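Local coordinates for hypothetical methylmalonyl-CoA decarboxylase alpha subunit (Sulfolobus tokodaii, PDB 1X0U), which is of undescribed function but belongs to the carboxyl transferase family of the ClpP/crotonase clan, with two mixed beta-sheets in each chain of a six-chain assembly, at residues A[193-199]-A[216-222]; A[186-192]-A[231-237]; A[133-137]-A[172-178]; A[45-49]-A[130-134]; A[316-320]-A[352-356]. The contacts are given in a common frame with arbitrary orientation. Residue numbers count along the deposited sequence, not the author numbering.

How the contacts relate
Contacts 1 to 4 gather round the first of the chain's two seven-stranded mixed sheets, while contact 5 belongs to the second. Contact 2 lies between strands of the first sheet, and contact 4 packs a helix on it. Contacts 1 and 3, with centres about 11 Å apart, meet in the small parallel sheet of 173-175 and 197-199. Contacts 3 and 4 share N133 and D134. Contacts 1 and 2 lie about 12 Å apart between centres and touch through their methionines (M190 SD to M198 CE 3.2 Å). Contact 5, centred about 15 Å from contact 2, meets it where F355 CZ comes within 3.5 Å of F187 CE2, joining the two halves of the chain.

Contact 1 (A[193-199]-A[216-222])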
# COMPACT_ATOMS: atom_id res chain seq x y z
N GLY A 193 17.92 42.07 -20.95
CA GLY A 193 17.85 43.51 -20.89
C GLY A 193 18.59 44.00 -19.67
O GLY A 193 18.95 43.22 -18.77
N ASP A 194 18.82 45.31 -19.62
CA ASP A 194 19.53 45.93 -18.52
C ASP A 194 18.91 45.64 -17.16
O ASP A 194 19.63 45.47 -16.17
CB ASP A 194 19.58 47.45 -18.72
CG ASP A 194 20.31 48.15 -17.60
OD1 ASP A 194 21.55 47.99 -17.52
OD2 ASP A 194 19.66 48.84 -16.80
N ALA A 195 17.58 45.58 -17.12
CA ALA A 195 16.81 45.34 -15.90
C ALA A 195 16.69 43.89 -15.42
O ALA A 195 16.10 43.63 -14.37
CB ALA A 195 15.42 45.92 -16.08
N TYR A 196 17.23 42.94 -16.17
CA TYR A 196 17.12 41.55 -15.75
C TYR A 196 18.46 40.87 -15.60
O TYR A 196 19.30 40.92 -16.48
CB TYR A 196 16.28 40.76 -16.76
CG TYR A 196 15.06 41.50 -17.25
CD1 TYR A 196 15.10 42.26 -18.42
CD2 TYR A 196 13.87 41.45 -16.54
CE1 TYR A 196 13.97 42.94 -18.87
CE2 TYR A 196 12.74 42.13 -16.98
CZ TYR A 196 12.79 42.87 -18.14
OH TYR A 196 11.66 43.51 -18.59
N TYR A 197 18.66 40.23 -14.46
CA TYR A 197 19.89 39.51 -14.20
C TYR A 197 19.74 38.69 -12.94
O TYR A 197 18.75 38.81 -12.23
CB TYR A 197 21.06 40.48 -14.07
CG TYR A 197 20.90 41.56 -13.02
CD1 TYR A 197 21.07 41.28 -11.66
CD2 TYR A 197 20.65 42.89 -13.39
CE1 TYR A 197 21.02 42.29 -10.70
CE2 TYR A 197 20.58 43.91 -12.43
CZ TYR A 197 20.77 43.60 -11.09
OH TYR A 197 20.73 44.60 -10.14
N MET A 198 20.71 37.83 -12.69
CA MET A 198 20.70 37.06 -11.47
C MET A 198 22.07 36.51 -11.16
O MET A 198 22.79 36.04 -12.04
CB MET A 198 19.61 35.96 -11.50
CG MET A 198 19.71 34.83 -12.50
SD MET A 198 18.21 33.75 -12.36
CE MET A 198 17.55 33.84 -13.92
N PHE A 199 22.44 36.63 -9.89
CA PHE A 199 23.73 36.14 -9.41
C PHE A 199 23.65 35.93 -7.91
O PHE A 199 22.86 36.57 -7.23
CB PHE A 199 24.86 37.13 -9.77
CG PHE A 199 24.51 38.58 -9.59
CD1 PHE A 199 24.40 39.42 -10.69
CD2 PHE A 199 24.31 39.12 -8.32
CE1 PHE A 199 24.11 40.78 -10.54
CE2 PHE A 199 24.02 40.47 -8.16
CZ PHE A 199 23.92 41.31 -9.27
N PHE A 216 26.54 44.35 -14.09
CA PHE A 216 25.50 43.40 -13.70
C PHE A 216 25.21 42.40 -14.83
O PHE A 216 25.10 41.20 -14.58
CB PHE A 216 24.20 44.13 -13.32
CG PHE A 216 24.32 44.99 -12.10
CD1 PHE A 216 25.13 44.62 -11.03
CD2 PHE A 216 23.58 46.17 -12.00
CE1 PHE A 216 25.21 45.40 -9.89
CE2 PHE A 216 23.66 46.96 -10.86
CZ PHE A 216 24.47 46.58 -9.80
N GLN A 217 25.11 42.91 -16.05
CA GLN A 217 24.84 42.07 -17.23
C GLN A 217 25.97 41.09 -17.53
O GLN A 217 25.72 39.97 -17.96
CB GLN A 217 24.59 42.95 -18.46
CG GLN A 217 23.27 43.69 -18.41
CD GLN A 217 22.10 42.74 -18.24
OE1 GLN A 217 21.79 41.96 -19.14
NE2 GLN A 217 21.45 42.80 -17.09
N ASP A 218 27.21 41.52 -17.30
CA ASP A 218 28.35 40.65 -17.56
C ASP A 218 28.54 39.60 -16.47
O ASP A 218 29.21 38.59 -16.69
CB ASP A 218 29.64 41.47 -17.70
CG ASP A 218 29.65 42.32 -18.96
OD1 ASP A 218 28.80 42.08 -19.84
OD2 ASP A 218 30.52 43.21 -19.07
N LEU A 219 27.94 39.85 -15.30
CA LEU A 219 28.05 38.91 -14.20
C LEU A 219 26.92 37.87 -14.23
O LEU A 219 27.16 36.68 -14.02
CB LEU A 219 28.04 39.63 -12.85
CG LEU A 219 28.26 38.74 -11.62
CD1 LEU A 219 29.63 38.06 -11.72
CD2 LEU A 219 28.15 39.56 -10.33
N GLY A 220 25.70 38.33 -14.50
CA GLY A 220 24.58 37.41 -14.54
C GLY A 220 23.40 37.84 -15.39
O GLY A 220 22.25 37.66 -15.00
N GLY A 221 23.67 38.41 -16.56
CA GLY A 221 22.60 38.84 -17.44
C GLY A 221 21.98 37.63 -18.10
O GLY A 221 22.54 36.53 -18.04
N ALA A 222 20.83 37.80 -18.73
CA ALA A 222 20.15 36.69 -19.39
C ALA A 222 21.07 35.90 -20.32
O ALA A 222 21.03 34.67 -20.36
CB ALA A 222 18.95 37.21 -20.16
O HOH W 1 19.49 40.28 -19.09
O HOH W 2 22.18 45.35 -15.65
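Y197 and F199 meet F216 and L219 of helix 216-220, and a folded Q217 ties the helix to the turn. Y197, in a p rotamer, turns one ring face to F216: F216 CB stands 3.9 Å from the Y197 ring centroid. The two rings are inclined by 30° with centroids 4.9 Å apart, but are slid so far that they barely overlap. F199, also p, offers a face to L219, whose t,p conformation brings CD2 to 4.1 Å from the F199 ring centroid. Q217 curls back through two m torsions, so that its NE2 donates to Y196 O (2.9 Å) and to water 2 (3.0 Å), while its OE1 lies 2.8 Å from water 1. That water also accepts from G193 N and A222 N, binding the type I turn G193-Y196 to the start of the next helix. The phenol of Y196 leads away to E239. M198 also points away from the helix; its backbone N donates to G220 O (2.8 Å). A CB on G220 would clash with M198 O. G221 sits at the N-cap position of helix 222-229. Helix 216-220 covers the parallel sheet 173-175/197-199, consistent with the smaller second sheet of crotonase-like folds.

Contact 2 (A[186-192]-A[231-237]); sequences DFIIMIK and VVHFMVD
Segments 186-192 and 231-237 run parallel as neighbouring extended strands, 187-191 beside 234-236, with axes 4.8 Å apart and inclined by 20°. The register pairs I189 with F234, M190 with M235 and I191 with V236. Bonding starts in the non-strand backbone at H233. I188 O accepts twice, from H233 N (2.9 Å) and F234 N (3.1 Å), and H233, with chi1 m, returns its ring so that ND1 accepts from I188 N (2.8 Å). From there the pattern is regular: M190 N donates to F234 O, V236 N to M190 O and K192 N to V236 O, each 2.9 Å. The other edge of strand 187-191 is satisfied by strand 166-170, I189 bonding to T168 and M170. Strand 234-236 is an outermost strand of this sheet within the chain, reached from 187-191 through strand 197-199 and then helices, as in the repeating beta-beta-alpha units of crotonase-like folds. I189, I191, F234 and V236 share one face, where I189 CG1 meets F234 CD1 at 3.5 Å under helix 239-252; M190 and M235 occupy the other. F187 presents its edge to the H233 face, centroids 5.8 Å apart. At the far end K192 NZ forms a very short salt bridge to D237 OD2 (2.4 Å). D186 OD2 accepts from Q166 N and OD1 from N519 ND2 of the second subunit, and D237 N donates to E241.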
# COMPACT_ATOMS: atom_id res chain seq x y z
N ASP A 186 11.55 23.80 -12.37
CA ASP A 186 11.93 23.04 -13.57
C ASP A 186 12.45 23.85 -14.77
O ASP A 186 13.37 23.41 -15.46
CB ASP A 186 10.75 22.17 -14.02
CG ASP A 186 10.19 21.32 -12.89
OD1 ASP A 186 10.96 20.57 -12.25
OD2 ASP A 186 8.97 21.41 -12.64
N PHE A 187 11.86 25.02 -15.01
CA PHE A 187 12.27 25.86 -16.14
C PHE A 187 12.38 27.31 -15.73
O PHE A 187 11.53 27.83 -15.00
CB PHE A 187 11.25 25.78 -17.28
CG PHE A 187 11.05 24.40 -17.84
CD1 PHE A 187 11.92 23.88 -18.79
CD2 PHE A 187 10.00 23.61 -17.39
CE1 PHE A 187 11.75 22.59 -19.28
CE2 PHE A 187 9.82 22.32 -17.88
CZ PHE A 187 10.70 21.81 -18.82
N ILE A 188 13.43 27.97 -16.20
CA ILE A 188 13.61 29.38 -15.94
C ILE A 188 13.55 30.13 -17.27
O ILE A 188 14.38 29.93 -18.16
CB ILE A 188 14.97 29.69 -15.27
CG1 ILE A 188 15.01 29.15 -13.84
CG2 ILE A 188 15.19 31.20 -15.22
CD1 ILE A 188 16.32 29.44 -13.11
N ILE A 189 12.52 30.97 -17.41
CA ILE A 189 12.34 31.79 -18.59
C ILE A 189 12.75 33.19 -18.14
O ILE A 189 12.18 33.75 -17.21
CB ILE A 189 10.87 31.82 -19.03
CG1 ILE A 189 10.44 30.40 -19.42
CG2 ILE A 189 10.70 32.81 -20.17
CD1 ILE A 189 8.94 30.23 -19.55
N MET A 190 13.76 33.75 -18.81
CA MET A 190 14.28 35.05 -18.44
C MET A 190 14.29 36.01 -19.62
O MET A 190 14.53 35.61 -20.76
CB MET A 190 15.70 34.88 -17.90
CG MET A 190 16.33 36.15 -17.38
SD MET A 190 17.83 35.76 -16.49
CE MET A 190 18.54 37.38 -16.28
N ILE A 191 14.04 37.29 -19.33
CA ILE A 191 14.04 38.33 -20.36
C ILE A 191 15.43 38.96 -20.40
O ILE A 191 16.05 39.18 -19.37
CB ILE A 191 13.01 39.44 -20.04
CG1 ILE A 191 11.60 38.85 -19.94
CG2 ILE A 191 13.05 40.52 -21.13
CD1 ILE A 191 11.30 38.17 -18.64
N LYS A 192 15.94 39.24 -21.60
CA LYS A 192 17.25 39.87 -21.66
C LYS A 192 17.07 41.37 -21.70
O LYS A 192 16.18 41.88 -22.36
CB LYS A 192 18.09 39.37 -22.86
CG LYS A 192 17.33 39.02 -24.14
CD LYS A 192 18.23 38.17 -25.05
CE LYS A 192 17.50 37.60 -26.26
NZ LYS A 192 17.53 38.51 -27.44
N VAL A 231 21.90 28.03 -16.43
CA VAL A 231 20.91 28.34 -15.41
C VAL A 231 19.54 28.67 -15.99
O VAL A 231 18.52 28.31 -15.42
CB VAL A 231 21.37 29.51 -14.51
CG1 VAL A 231 20.27 29.93 -13.57
CG2 VAL A 231 22.60 29.11 -13.73
N VAL A 232 19.54 29.36 -17.12
CA VAL A 232 18.31 29.75 -17.78
C VAL A 232 17.98 28.75 -18.88
O VAL A 232 18.87 28.31 -19.60
CB VAL A 232 18.45 31.16 -18.38
CG1 VAL A 232 17.35 31.42 -19.41
CG2 VAL A 232 18.37 32.18 -17.25
N HIS A 233 16.70 28.40 -18.99
CA HIS A 233 16.25 27.43 -19.99
C HIS A 233 15.71 28.09 -21.26
O HIS A 233 15.82 27.54 -22.34
CB HIS A 233 15.18 26.50 -19.39
CG HIS A 233 15.66 25.75 -18.20
ND1 HIS A 233 15.58 26.26 -16.92
CD2 HIS A 233 16.32 24.57 -18.09
CE1 HIS A 233 16.17 25.43 -16.08
NE2 HIS A 233 16.63 24.40 -16.76
N PHE A 234 15.12 29.27 -21.10
CA PHE A 234 14.59 30.02 -22.24
C PHE A 234 14.94 31.48 -22.07
O PHE A 234 14.69 32.07 -21.00
CB PHE A 234 13.07 29.94 -22.34
CG PHE A 234 12.53 28.56 -22.43
CD1 PHE A 234 12.03 27.91 -21.30
CD2 PHE A 234 12.48 27.90 -23.65
CE1 PHE A 234 11.48 26.64 -21.39
CE2 PHE A 234 11.94 26.63 -23.75
CZ PHE A 234 11.43 26.00 -22.61
N MET A 235 15.50 32.07 -23.12
CA MET A 235 15.84 33.49 -23.10
C MET A 235 14.91 34.17 -24.08
O MET A 235 14.75 33.72 -25.21
CB MET A 235 17.29 33.72 -23.51
CG MET A 235 17.65 35.18 -23.59
SD MET A 235 19.43 35.42 -23.67
CE MET A 235 19.77 34.80 -25.34
N VAL A 236 14.30 35.27 -23.66
CA VAL A 236 13.37 35.98 -24.50
C VAL A 236 13.61 37.50 -24.50
O VAL A 236 14.31 38.03 -23.64
CB VAL A 236 11.92 35.67 -24.06
CG1 VAL A 236 11.68 36.19 -22.65
CG2 VAL A 236 10.96 36.27 -25.02
N ASP A 237 13.02 38.19 -25.47
CA ASP A 237 13.18 39.63 -25.62
C ASP A 237 12.25 40.49 -24.79
O ASP A 237 12.60 41.62 -24.44
CB ASP A 237 13.01 40.01 -27.08
CG ASP A 237 14.10 39.44 -27.95
OD1 ASP A 237 13.81 39.13 -29.13
OD2 ASP A 237 15.24 39.30 -27.46

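Contact 3 (A[133-137]-A[172-178])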
# COMPACT_ATOMS: atom_id res chain seq x y z
N ASN A 133 9.14 36.37 -11.03
CA ASN A 133 10.11 37.05 -10.17
C ASN A 133 10.48 38.47 -10.58
O ASN A 133 10.59 38.78 -11.75
CB ASN A 133 11.37 36.19 -10.08
CG ASN A 133 11.18 34.97 -9.19
OD1 ASN A 133 10.26 34.16 -9.39
ND2 ASN A 133 12.06 34.83 -8.20
N ASP A 134 10.68 39.32 -9.57
CA ASP A 134 11.06 40.72 -9.77
C ASP A 134 11.42 41.22 -8.37
O ASP A 134 10.74 42.08 -7.80
CB ASP A 134 9.89 41.54 -10.33
CG ASP A 134 10.36 42.82 -11.01
OD1 ASP A 134 11.54 43.19 -10.83
OD2 ASP A 134 9.53 43.46 -11.71
N SER A 135 12.49 40.65 -7.83
CA SER A 135 12.94 40.97 -6.49
C SER A 135 14.43 41.23 -6.43
O SER A 135 15.21 40.49 -7.02
CB SER A 135 12.61 39.80 -5.55
OG SER A 135 13.15 40.00 -4.25
N GLY A 136 14.83 42.28 -5.72
CA GLY A 136 16.24 42.58 -5.59
C GLY A 136 16.90 41.57 -4.67
O GLY A 136 18.12 41.38 -4.71
N GLY A 137 16.10 40.92 -3.83
CA GLY A 137 16.65 39.92 -2.93
C GLY A 137 16.02 39.91 -1.55
O GLY A 137 14.86 40.29 -1.38
N GLY A 172 13.30 40.34 -13.23
CA GLY A 172 13.85 41.33 -12.31
C GLY A 172 15.35 41.18 -12.09
O GLY A 172 16.00 40.41 -12.79
N PRO A 173 15.93 41.93 -11.13
CA PRO A 173 17.35 41.94 -10.78
C PRO A 173 17.64 41.11 -9.52
O PRO A 173 17.91 41.67 -8.46
CB PRO A 173 17.62 43.41 -10.54
CG PRO A 173 16.39 43.82 -9.81
CD PRO A 173 15.24 43.08 -10.51
N ALA A 174 17.59 39.79 -9.66
CA ALA A 174 17.81 38.89 -8.53
C ALA A 174 19.26 38.75 -8.06
O ALA A 174 20.18 38.50 -8.86
CB ALA A 174 17.24 37.51 -8.87
N ALA A 175 19.45 38.88 -6.75
CA ALA A 175 20.76 38.73 -6.12
C ALA A 175 20.59 37.86 -4.88
O ALA A 175 19.50 37.80 -4.30
CB ALA A 175 21.32 40.10 -5.73
N GLY A 176 21.66 37.19 -4.47
CA GLY A 176 21.60 36.34 -3.29
C GLY A 176 20.50 35.29 -3.33
O GLY A 176 20.23 34.70 -4.38
N GLY A 177 19.86 35.07 -2.19
CA GLY A 177 18.81 34.07 -2.09
C GLY A 177 17.66 34.14 -3.08
O GLY A 177 16.95 33.17 -3.26
N ALA A 178 17.47 35.29 -3.73
CA ALA A 178 16.38 35.47 -4.70
C ALA A 178 16.62 34.59 -5.93
O ALA A 178 15.73 34.36 -6.75
CB ALA A 178 16.31 36.93 -5.13
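Leaving strand 129-133, the chain still has its sheet partners at N133, whose backbone bonds to I169 and A171, and N133 O passes 3.5 Å from G172 N at an angle too poor for a bond. At D134 the backbone swings out of the strand (phi/psi -170/66), and its CA comes to 3.8 Å from G172 CA. A CB on G172 would collide with D134 CA, so the missing side chain makes this approach possible. D134 OD1 skirts G172 CA at 3.3 Å, although its charge is answered by K39, and OD2 by R45. S135 next sends its carbonyl toward the partner segment: S135 O receives a CA-H...O contact from A174 CA (3.4 Å). Its OG accepts from G137 N (3.1 Å), an ST turn, and is also bonded to G105 O. G136 reverses the sense of the contact, its CA lying 3.4 Å from P173 O. G137, at backbone angles open to glycine (142/-153), rests its CA on A178 CB at 3.7 Å. Without a clear hydrogen bond between them, the segments are held by close backbone packing. Here the loop runs on from strand 129-133 toward helix 144-160, bonded to G104 and L107, and lies against strand 173-175, with 197-199 the latter's neighbour in the small sheet.

Contact 4 (A[45-49]-A[130-134]); sequences RLALL and VGIND
Helix 45-49, the last part of helix 42-49, lies over strand 130-133 at an axis distance of 10.8 Å, crossing it at 147°, so that the two run roughly antiparallel. The nearest CA atoms are R45 and I132, 8.0 Å apart, followed by L49 and V130 at 9.8 Å. The strand is extended, and the alternation of its side chains turns V130, I132 and D134 toward the helix. I132 (m,t) is the main bump. It enters a hollow walled by R45, L46 and L49: its CG2 meets R45 CD at 3.9 Å, and its CD1 meets L46 CD2 at 3.9 Å and L49 CD2 at 4.4 Å. L46 is m,t; L49 is t,p and drops CD2 onto V130 CG2 at 3.7 Å. This is helix-on-sheet packing of an alpha/beta core, and helix 239-252 continues the cover by touching L48 and L49, while L46 reaches strands 81-88 and 91-98. Beyond the apolar part, R45 stretches almost straight (m,t,t) along the flank of I132 to the end of the strand. There NH1 forms a salt bridge with D134 OD2 at 2.8 Å, reinforced by a weak bond from NH2 to the same oxygen at 3.2 Å. Water 3 fills the gap behind, accepting from R45 NH1 (2.9 Å) and donating to I132 O (3.0 Å). K39 pairs with D134 OD1, and E239 with R45 NE.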
# COMPACT_ATOMS: atom_id res chain seq x y z
N ARG A 45 1.41 41.81 -15.47
CA ARG A 45 1.93 40.55 -15.96
C ARG A 45 0.93 39.42 -15.69
O ARG A 45 0.72 38.55 -16.54
CB ARG A 45 3.27 40.24 -15.29
CG ARG A 45 4.39 41.18 -15.67
CD ARG A 45 5.45 41.24 -14.59
NE ARG A 45 6.67 41.90 -15.03
CZ ARG A 45 7.70 42.17 -14.24
NH1 ARG A 45 7.66 41.83 -12.95
NH2 ARG A 45 8.78 42.74 -14.73
N LEU A 46 0.31 39.42 -14.51
CA LEU A 46 -0.68 38.39 -14.17
C LEU A 46 -1.91 38.48 -15.08
O LEU A 46 -2.40 37.46 -15.55
CB LEU A 46 -1.12 38.53 -12.70
CG LEU A 46 -0.17 38.16 -11.55
CD1 LEU A 46 -0.86 38.52 -10.23
CD2 LEU A 46 0.16 36.67 -11.56
N ALA A 47 -2.41 39.68 -15.32
CA ALA A 47 -3.59 39.82 -16.18
C ALA A 47 -3.29 39.27 -17.57
O ALA A 47 -4.17 38.72 -18.23
CB ALA A 47 -4.04 41.30 -16.27
N LEU A 48 -2.05 39.44 -18.04
CA LEU A 48 -1.66 38.92 -19.35
C LEU A 48 -1.68 37.39 -19.33
O LEU A 48 -2.27 36.75 -20.21
CB LEU A 48 -0.24 39.40 -19.71
CG LEU A 48 0.04 40.59 -20.63
CD1 LEU A 48 -1.24 41.21 -21.16
CD2 LEU A 48 0.86 41.62 -19.87
N LEU A 49 -1.06 36.80 -18.30
CA LEU A 49 -0.97 35.35 -18.16
C LEU A 49 -2.27 34.58 -17.98
O LEU A 49 -2.48 33.54 -18.62
CB LEU A 49 -0.04 35.00 -17.00
CG LEU A 49 0.03 33.52 -16.60
CD1 LEU A 49 0.43 32.69 -17.81
CD2 LEU A 49 1.04 33.33 -15.46
N VAL A 130 3.59 29.15 -11.47
CA VAL A 130 4.57 29.93 -12.19
C VAL A 130 4.87 31.14 -11.32
O VAL A 130 3.97 31.85 -10.86
CB VAL A 130 4.09 30.38 -13.61
CG1 VAL A 130 2.81 29.66 -14.01
CG2 VAL A 130 3.95 31.88 -13.68
N GLY A 131 6.16 31.32 -11.06
CA GLY A 131 6.59 32.44 -10.24
C GLY A 131 7.19 33.54 -11.10
O GLY A 131 8.25 33.36 -11.69
N ILE A 132 6.49 34.67 -11.17
CA ILE A 132 6.97 35.81 -11.94
C ILE A 132 7.83 36.65 -10.99
O ILE A 132 7.34 37.50 -10.24
CB ILE A 132 5.79 36.64 -12.47
CG1 ILE A 132 4.74 35.70 -13.11
CG2 ILE A 132 6.28 37.62 -13.53
CD1 ILE A 132 3.51 36.41 -13.62
N ASN A 133 9.14 36.37 -11.03
CA ASN A 133 10.11 37.05 -10.17
C ASN A 133 10.48 38.47 -10.58
O ASN A 133 10.59 38.78 -11.75
CB ASN A 133 11.37 36.19 -10.08
CG ASN A 133 11.18 34.97 -9.19
OD1 ASN A 133 10.26 34.16 -9.39
ND2 ASN A 133 12.06 34.83 -8.20
N ASP A 134 10.68 39.32 -9.57
CA ASP A 134 11.06 40.72 -9.77
C ASP A 134 11.42 41.22 -8.37
O ASP A 134 10.74 42.08 -7.80
CB ASP A 134 9.89 41.54 -10.33
CG ASP A 134 10.36 42.82 -11.01
OD1 ASP A 134 11.54 43.19 -10.83
OD2 ASP A 134 9.53 43.46 -11.71
O HOH W 3 6.12 40.10 -11.18

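Contact 5 (A[316-320]-A[352-356]); sequences IVGFA and FIRFC
The carbonyl of a fully stretched glycine (G318, phi/psi 179/-179) lies against an aromatic ring, G318 O being 3.3 Å from F352 CZ; three phenylalanines and a cysteine supply about three quarters of the interface. Strand 316-320 and helix 352-356 run in nearly the same direction, 24° apart, with axes 10.0 Å from each other; V317 lies nearest F352 (CA to CA 7.3 Å) and F319 nearest C356 (9.4 Å). F352 takes chi1 t and reaches from the helix to the strand. One face of its ring covers V317, whose CB sits 3.8 Å from the ring centroid, while F319 (chi1 m) stands obliquely beside it, centroids 5.4 Å apart and planes at 49°, with F352 CE1 over the F319 face, 3.9 Å from F319 CZ. F355, again t, brings CE2 to 4.0 Å from F319 CZ, and C356, chi1 m, makes an oblique sulfur-aromatic contact, SG lying 3.8 Å from F319 CE2. Helix 343-358 is the crossover of a beta-alpha-beta unit, joining the parallel neighbours 325-332 and 363-369, and it packs here on strand 315-322 of the same sheet. F355 also meets F187 edge-to-face, so the cluster extends to the first sheet. Apart from the G318 carbonyl against F352, the contacts are apolar, CH-pi and sulfur-aromatic, so cohesion comes from buried surface and close ring packing rather than directed polar bonds.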
# COMPACT_ATOMS: atom_id res chain seq x y z
N ILE A 316 20.32 18.51 -28.75
CA ILE A 316 19.04 19.21 -28.80
C ILE A 316 17.97 18.48 -28.00
O ILE A 316 17.86 17.25 -28.06
CB ILE A 316 18.53 19.33 -30.23
CG1 ILE A 316 19.59 20.02 -31.11
CG2 ILE A 316 17.23 20.10 -30.25
CD1 ILE A 316 19.51 19.62 -32.59
N VAL A 317 17.19 19.25 -27.25
CA VAL A 317 16.11 18.69 -26.45
C VAL A 317 14.94 19.65 -26.48
O VAL A 317 15.13 20.86 -26.47
CB VAL A 317 16.53 18.45 -24.96
CG1 VAL A 317 17.67 17.42 -24.89
CG2 VAL A 317 16.93 19.77 -24.28
N GLY A 318 13.74 19.10 -26.51
CA GLY A 318 12.57 19.94 -26.54
C GLY A 318 11.29 19.14 -26.60
O GLY A 318 11.31 17.90 -26.61
N PHE A 319 10.18 19.87 -26.65
CA PHE A 319 8.86 19.28 -26.70
C PHE A 319 8.24 19.43 -28.09
O PHE A 319 8.58 20.34 -28.85
CB PHE A 319 7.93 19.96 -25.68
CG PHE A 319 8.39 19.83 -24.25
CD1 PHE A 319 8.77 20.95 -23.52
CD2 PHE A 319 8.42 18.58 -23.62
CE1 PHE A 319 9.18 20.84 -22.19
CE2 PHE A 319 8.83 18.46 -22.30
CZ PHE A 319 9.21 19.60 -21.58
N ALA A 320 7.32 18.53 -28.39
CA ALA A 320 6.63 18.53 -29.66
C ALA A 320 5.48 17.57 -29.53
O ALA A 320 5.32 16.91 -28.51
CB ALA A 320 7.56 18.07 -30.78
N PHE A 352 16.70 17.16 -18.52
CA PHE A 352 15.52 17.13 -19.39
C PHE A 352 14.79 15.78 -19.34
O PHE A 352 13.58 15.74 -19.17
CB PHE A 352 15.91 17.41 -20.85
CG PHE A 352 14.74 17.36 -21.81
CD1 PHE A 352 13.79 18.38 -21.83
CD2 PHE A 352 14.59 16.30 -22.70
CE1 PHE A 352 12.72 18.35 -22.73
CE2 PHE A 352 13.53 16.27 -23.61
CZ PHE A 352 12.59 17.29 -23.63
N ILE A 353 15.51 14.67 -19.50
CA ILE A 353 14.77 13.41 -19.48
C ILE A 353 14.10 13.11 -18.13
O ILE A 353 12.98 12.60 -18.09
CB ILE A 353 15.64 12.20 -19.93
CG1 ILE A 353 16.69 11.86 -18.89
CG2 ILE A 353 16.35 12.53 -21.28
CD1 ILE A 353 18.07 12.35 -19.31
N ARG A 354 14.77 13.44 -17.03
CA ARG A 354 14.20 13.19 -15.71
C ARG A 354 12.89 13.96 -15.57
O ARG A 354 11.89 13.41 -15.07
CB ARG A 354 15.17 13.61 -14.61
CG ARG A 354 16.51 12.86 -14.64
CD ARG A 354 17.25 13.02 -13.32
NE ARG A 354 16.71 12.15 -12.28
CZ ARG A 354 16.50 12.52 -11.02
NH1 ARG A 354 16.76 13.76 -10.65
NH2 ARG A 354 16.08 11.64 -10.13
N PHE A 355 12.87 15.21 -16.02
CA PHE A 355 11.65 16.01 -15.95
C PHE A 355 10.53 15.35 -16.75
O PHE A 355 9.42 15.20 -16.25
CB PHE A 355 11.86 17.44 -16.49
CG PHE A 355 10.59 18.24 -16.56
CD1 PHE A 355 10.15 18.97 -15.46
CD2 PHE A 355 9.77 18.17 -17.69
CE1 PHE A 355 8.91 19.60 -15.49
CE2 PHE A 355 8.54 18.79 -17.71
CZ PHE A 355 8.10 19.52 -16.60
N CYS A 356 10.83 14.97 -17.99
CA CYS A 356 9.83 14.32 -18.83
C CYS A 356 9.34 13.06 -18.13
O CYS A 356 8.13 12.79 -18.09
CB CYS A 356 10.42 13.95 -20.20
SG CYS A 356 10.75 15.39 -21.27